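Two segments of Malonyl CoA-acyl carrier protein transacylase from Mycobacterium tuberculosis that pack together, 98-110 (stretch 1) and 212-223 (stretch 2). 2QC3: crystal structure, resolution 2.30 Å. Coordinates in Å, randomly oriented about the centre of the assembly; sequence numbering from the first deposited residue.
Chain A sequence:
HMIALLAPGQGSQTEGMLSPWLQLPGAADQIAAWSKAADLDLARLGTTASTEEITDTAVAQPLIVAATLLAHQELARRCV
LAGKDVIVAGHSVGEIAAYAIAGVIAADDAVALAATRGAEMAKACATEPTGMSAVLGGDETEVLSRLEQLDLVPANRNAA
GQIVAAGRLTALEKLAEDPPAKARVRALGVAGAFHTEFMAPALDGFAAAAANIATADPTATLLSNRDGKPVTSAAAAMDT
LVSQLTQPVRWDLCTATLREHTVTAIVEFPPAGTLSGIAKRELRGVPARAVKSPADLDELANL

Stretch 1, residues 98-110: AYAIAGVIAADDA
Stretch 2 212-223: NIATADPTATLL

Stretch 1 enters as the last turn of a helix that begins earlier in the chain (98-101), unwinds through 102-106 and starts a second helix at 107, with Ala106 (phi/psi -71/152) at its N-cap position. Ala102 (-81/9) is the first residue to leave helical geometry; its N still reaches Ala98 O at 2.8 Å. Gly103 turns to positive phi (73/15), Gly103 N bonding Ala100 O at 3.0 Å and Val104 N bonding Tyr99 O at 2.8 Å, so backbone bonds close the helix end. Val104 (-77/-36) precedes the extended Ile105 (-139/153), and in the second helix Ala110 N bonds Ala106 O at 2.8 Å.

Stretch 2 is largely extended, from Ile213 (-85/142) through Ala216 (-151/156) to Pro218 (-59/140), bends at Thr219 (-88/-4), and extends again through Ala220 (-146/165) into a weakly bonded strand at about 221-222. The chains run antiparallel: CA of Ala102 lies 5.2 Å from CA of Ala220, CA of Val104 4.7 Å from CA of Ala216, CA of Ile105 5.1 Å from CA of Thr215, and CA of Asp109 6.8 Å from CA of Ile213.

Two carbonyls of the unwound segment carry the direct backbone bonds. Thr219 N donates to Ala102 O at 2.7 Å with an angle of 160°, and Ala216 N donates to Val104 O at 3.0 Å and 137°. CA-H...O contacts supplement them: Pro218 CA to Ala102 O and Thr215 CA to Val104 O, both 3.2 Å, and Val104 CA to Ala216 O, 3.3 Å. Gly103 suits its place twice over, since positive phi favours glycine and an ideal CB would lie 2.8 Å from Thr219 CG2, a clash.

Leu222 (chi1 180°, t; chi2 65°, p) points toward stretch 1 and buries the largest area, 93 of the 631 Å² total. Leu222 CD1 packs 3.7 Å from Ala102 CB and 4.0 Å from Ala98 CB, small methyls that let the leucine come close to the helix. Leu222 CD2 sits over one face of the Tyr99 ring (chi1 -85°, m; chi2 38°), 3.9 Å from the ring centroid and 24° off the normal, and touches Val104 CG2 at 3.7 Å. Val104 (chi1 174°, t) also sets CG2 3.7 Å from Pro218 CB, its compact branched side chain bridging proline and leucine.

Farther along, Ile105 (p, t) brings CG2 to 4.1 Å from Ile213 CG2 and 4.0 Å from Thr215 CG2. Ile213 (m, t) points toward stretch 1, its CG2 3.7 Å from Asp109 CB, so the aspartate gives its methylene to the apolar contact. Its carboxylate (chi1 -72°, m; chi2 -32°) serves two waters instead. Water 1 donates to Asp109 OD2 at 2.5 Å and to Ala214 O at 2.6 Å, and accepts from Ala106 N at 3.0 Å; water 2 donates to Asp109 OD2 at 2.8 Å and accepts from Ala214 N at 2.8 Å.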

# COMPACT_ATOMS: atom_id res chain seq x y z
N ALA A 98 2.26 1.16 -7.10
CA ALA A 98 2.96 0.06 -7.76
C ALA A 98 2.52 -0.05 -9.22
O ALA A 98 3.34 -0.30 -10.11
CB ALA A 98 2.69 -1.25 -7.04
N TYR A 99 1.23 0.15 -9.46
CA TYR A 99 0.69 0.08 -10.82
C TYR A 99 1.31 1.17 -11.69
O TYR A 99 1.66 0.92 -12.84
CB TYR A 99 -0.83 0.24 -10.79
CG TYR A 99 -1.57 -1.05 -10.55
CD1 TYR A 99 -1.07 -2.00 -9.66
CD2 TYR A 99 -2.77 -1.32 -11.20
CE1 TYR A 99 -1.75 -3.18 -9.41
CE2 TYR A 99 -3.47 -2.51 -10.96
CZ TYR A 99 -2.95 -3.43 -10.07
OH TYR A 99 -3.61 -4.61 -9.82
N ALA A 100 1.43 2.37 -11.14
CA ALA A 100 2.02 3.48 -11.88
C ALA A 100 3.50 3.19 -12.11
O ALA A 100 4.04 3.46 -13.18
CB ALA A 100 1.84 4.78 -11.10
N ILE A 101 4.17 2.64 -11.10
CA ILE A 101 5.58 2.33 -11.25
C ILE A 101 5.75 1.31 -12.37
O ILE A 101 6.65 1.45 -13.20
CB ILE A 101 6.16 1.79 -9.92
CG1 ILE A 101 6.28 2.94 -8.91
CG2 ILE A 101 7.53 1.14 -10.16
CD1 ILE A 101 6.57 2.50 -7.48
N ALA A 102 4.86 0.33 -12.41
CA ALA A 102 4.91 -0.71 -13.44
C ALA A 102 4.29 -0.28 -14.77
O ALA A 102 4.08 -1.11 -15.65
CB ALA A 102 4.22 -1.98 -12.93
N GLY A 103 3.98 1.01 -14.89
CA GLY A 103 3.43 1.53 -16.13
C GLY A 103 2.00 1.23 -16.52
O GLY A 103 1.61 1.45 -17.67
N VAL A 104 1.19 0.74 -15.59
CA VAL A 104 -0.19 0.43 -15.91
C VAL A 104 -1.04 1.69 -15.98
O VAL A 104 -1.95 1.78 -16.80
CB VAL A 104 -0.78 -0.55 -14.87
CG1 VAL A 104 -2.27 -0.76 -15.12
CG2 VAL A 104 -0.05 -1.88 -14.97
N ILE A 105 -0.74 2.66 -15.11
CA ILE A 105 -1.49 3.91 -15.07
C ILE A 105 -0.55 5.10 -14.88
O ILE A 105 0.53 4.97 -14.31
CB ILE A 105 -2.51 3.91 -13.90
CG1 ILE A 105 -1.80 3.60 -12.58
CG2 ILE A 105 -3.62 2.90 -14.17
CD1 ILE A 105 -2.73 3.57 -11.37
N ALA A 106 -0.99 6.27 -15.36
CA ALA A 106 -0.20 7.50 -15.23
C ALA A 106 -0.20 7.95 -13.77
O ALA A 106 -1.14 7.66 -13.04
CB ALA A 106 -0.80 8.60 -16.12
N ALA A 107 0.85 8.66 -13.37
CA ALA A 107 0.98 9.13 -11.99
C ALA A 107 -0.16 10.03 -11.54
O ALA A 107 -0.67 9.91 -10.43
CB ALA A 107 2.32 9.85 -11.80
N ASP A 108 -0.57 10.96 -12.41
CA ASP A 108 -1.65 11.86 -12.06
C ASP A 108 -2.95 11.07 -11.86
O ASP A 108 -3.70 11.34 -10.93
CB ASP A 108 -1.82 12.95 -13.13
CG ASP A 108 -2.24 12.40 -14.48
OD1 ASP A 108 -1.84 11.27 -14.84
OD2 ASP A 108 -2.98 13.12 -15.19
N ASP A 109 -3.19 10.08 -12.72
CA ASP A 109 -4.39 9.27 -12.59
C ASP A 109 -4.29 8.38 -11.36
O ASP A 109 -5.29 8.10 -10.70
CB ASP A 109 -4.61 8.41 -13.84
CG ASP A 109 -5.06 9.22 -15.04
OD1 ASP A 109 -5.77 10.23 -14.85
OD2 ASP A 109 -4.72 8.85 -16.18
N ALA A 110 -3.08 7.93 -11.04
CA ALA A 110 -2.87 7.08 -9.87
C ALA A 110 -3.26 7.83 -8.59
O ALA A 110 -3.98 7.30 -7.74
CB ALA A 110 -1.41 6.62 -9.79
N ASN A 212 -12.71 4.40 -16.01
CA ASN A 212 -12.58 5.57 -16.87
C ASN A 212 -11.13 6.03 -17.06
O ASN A 212 -10.87 6.95 -17.84
CB ASN A 212 -13.40 6.73 -16.29
CG ASN A 212 -14.87 6.60 -16.60
OD1 ASN A 212 -15.30 6.86 -17.73
ND2 ASN A 212 -15.65 6.18 -15.62
N ILE A 213 -10.21 5.40 -16.36
CA ILE A 213 -8.80 5.76 -16.45
C ILE A 213 -8.13 5.04 -17.62
O ILE A 213 -8.43 3.88 -17.88
CB ILE A 213 -8.05 5.38 -15.15
CG1 ILE A 213 -8.59 6.21 -13.98
CG2 ILE A 213 -6.56 5.59 -15.31
CD1 ILE A 213 -8.08 5.74 -12.63
N ALA A 214 -7.22 5.72 -18.30
CA ALA A 214 -6.48 5.13 -19.41
C ALA A 214 -5.42 4.20 -18.83
O ALA A 214 -4.67 4.59 -17.93
CB ALA A 214 -5.81 6.22 -20.26
N THR A 215 -5.35 2.97 -19.33
CA THR A 215 -4.39 2.01 -18.83
C THR A 215 -3.52 1.41 -19.92
O THR A 215 -3.73 1.63 -21.11
CB THR A 215 -5.10 0.84 -18.12
OG1 THR A 215 -5.93 0.14 -19.06
CG2 THR A 215 -5.98 1.37 -16.98
N ALA A 216 -2.51 0.65 -19.50
CA ALA A 216 -1.59 -0.01 -20.42
C ALA A 216 -1.09 -1.28 -19.74
O ALA A 216 -1.11 -1.38 -18.51
CB ALA A 216 -0.43 0.91 -20.74
N ASP A 217 -0.67 -2.25 -20.54
CA ASP A 217 -0.16 -3.50 -19.97
C ASP A 217 1.08 -3.11 -19.18
O ASP A 217 1.81 -2.21 -19.56
CB ASP A 217 0.19 -4.49 -21.09
CG ASP A 217 -1.04 -5.15 -21.69
OD1 ASP A 217 -0.92 -5.78 -22.76
OD2 ASP A 217 -2.12 -5.05 -21.08
N PRO A 218 1.32 -3.78 -18.04
CA PRO A 218 2.49 -3.45 -17.23
C PRO A 218 3.81 -3.61 -17.98
O PRO A 218 3.99 -4.55 -18.75
CB PRO A 218 2.37 -4.40 -16.04
CG PRO A 218 1.61 -5.56 -16.60
CD PRO A 218 0.56 -4.90 -17.45
N THR A 219 4.73 -2.68 -17.75
CA THR A 219 6.03 -2.70 -18.39
C THR A 219 7.00 -3.53 -17.56
O THR A 219 8.15 -3.74 -17.95
CB THR A 219 6.61 -1.28 -18.55
OG1 THR A 219 6.84 -0.71 -17.25
CG2 THR A 219 5.64 -0.39 -19.32
N ALA A 220 6.54 -4.00 -16.41
CA ALA A 220 7.37 -4.81 -15.54
C ALA A 220 6.52 -5.85 -14.83
O ALA A 220 5.29 -5.76 -14.84
CB ALA A 220 8.07 -3.93 -14.52
N THR A 221 7.17 -6.85 -14.23
CA THR A 221 6.45 -7.88 -13.49
C THR A 221 5.75 -7.16 -12.33
O THR A 221 6.40 -6.59 -11.46
CB THR A 221 7.41 -8.93 -12.92
OG1 THR A 221 8.22 -9.46 -13.98
CG2 THR A 221 6.63 -10.06 -12.27
N LEU A 222 4.43 -7.19 -12.35
CA LEU A 222 3.63 -6.53 -11.32
C LEU A 222 2.83 -7.56 -10.53
O LEU A 222 1.97 -8.26 -11.09
CB LEU A 222 2.68 -5.52 -11.98
CG LEU A 222 1.72 -4.69 -11.12
CD1 LEU A 222 2.49 -3.73 -10.20
CD2 LEU A 222 0.81 -3.90 -12.04
N LEU A 223 3.12 -7.66 -9.24
CA LEU A 223 2.43 -8.60 -8.36
C LEU A 223 1.17 -7.98 -7.78
O LEU A 223 1.03 -6.76 -7.76
CB LEU A 223 3.35 -9.04 -7.22
CG LEU A 223 4.66 -9.69 -7.65
CD1 LEU A 223 5.40 -10.19 -6.41
CD2 LEU A 223 4.36 -10.84 -8.60
O HOH W 1 -3.65 6.66 -16.70
O HOH W 2 -6.89 8.47 -17.87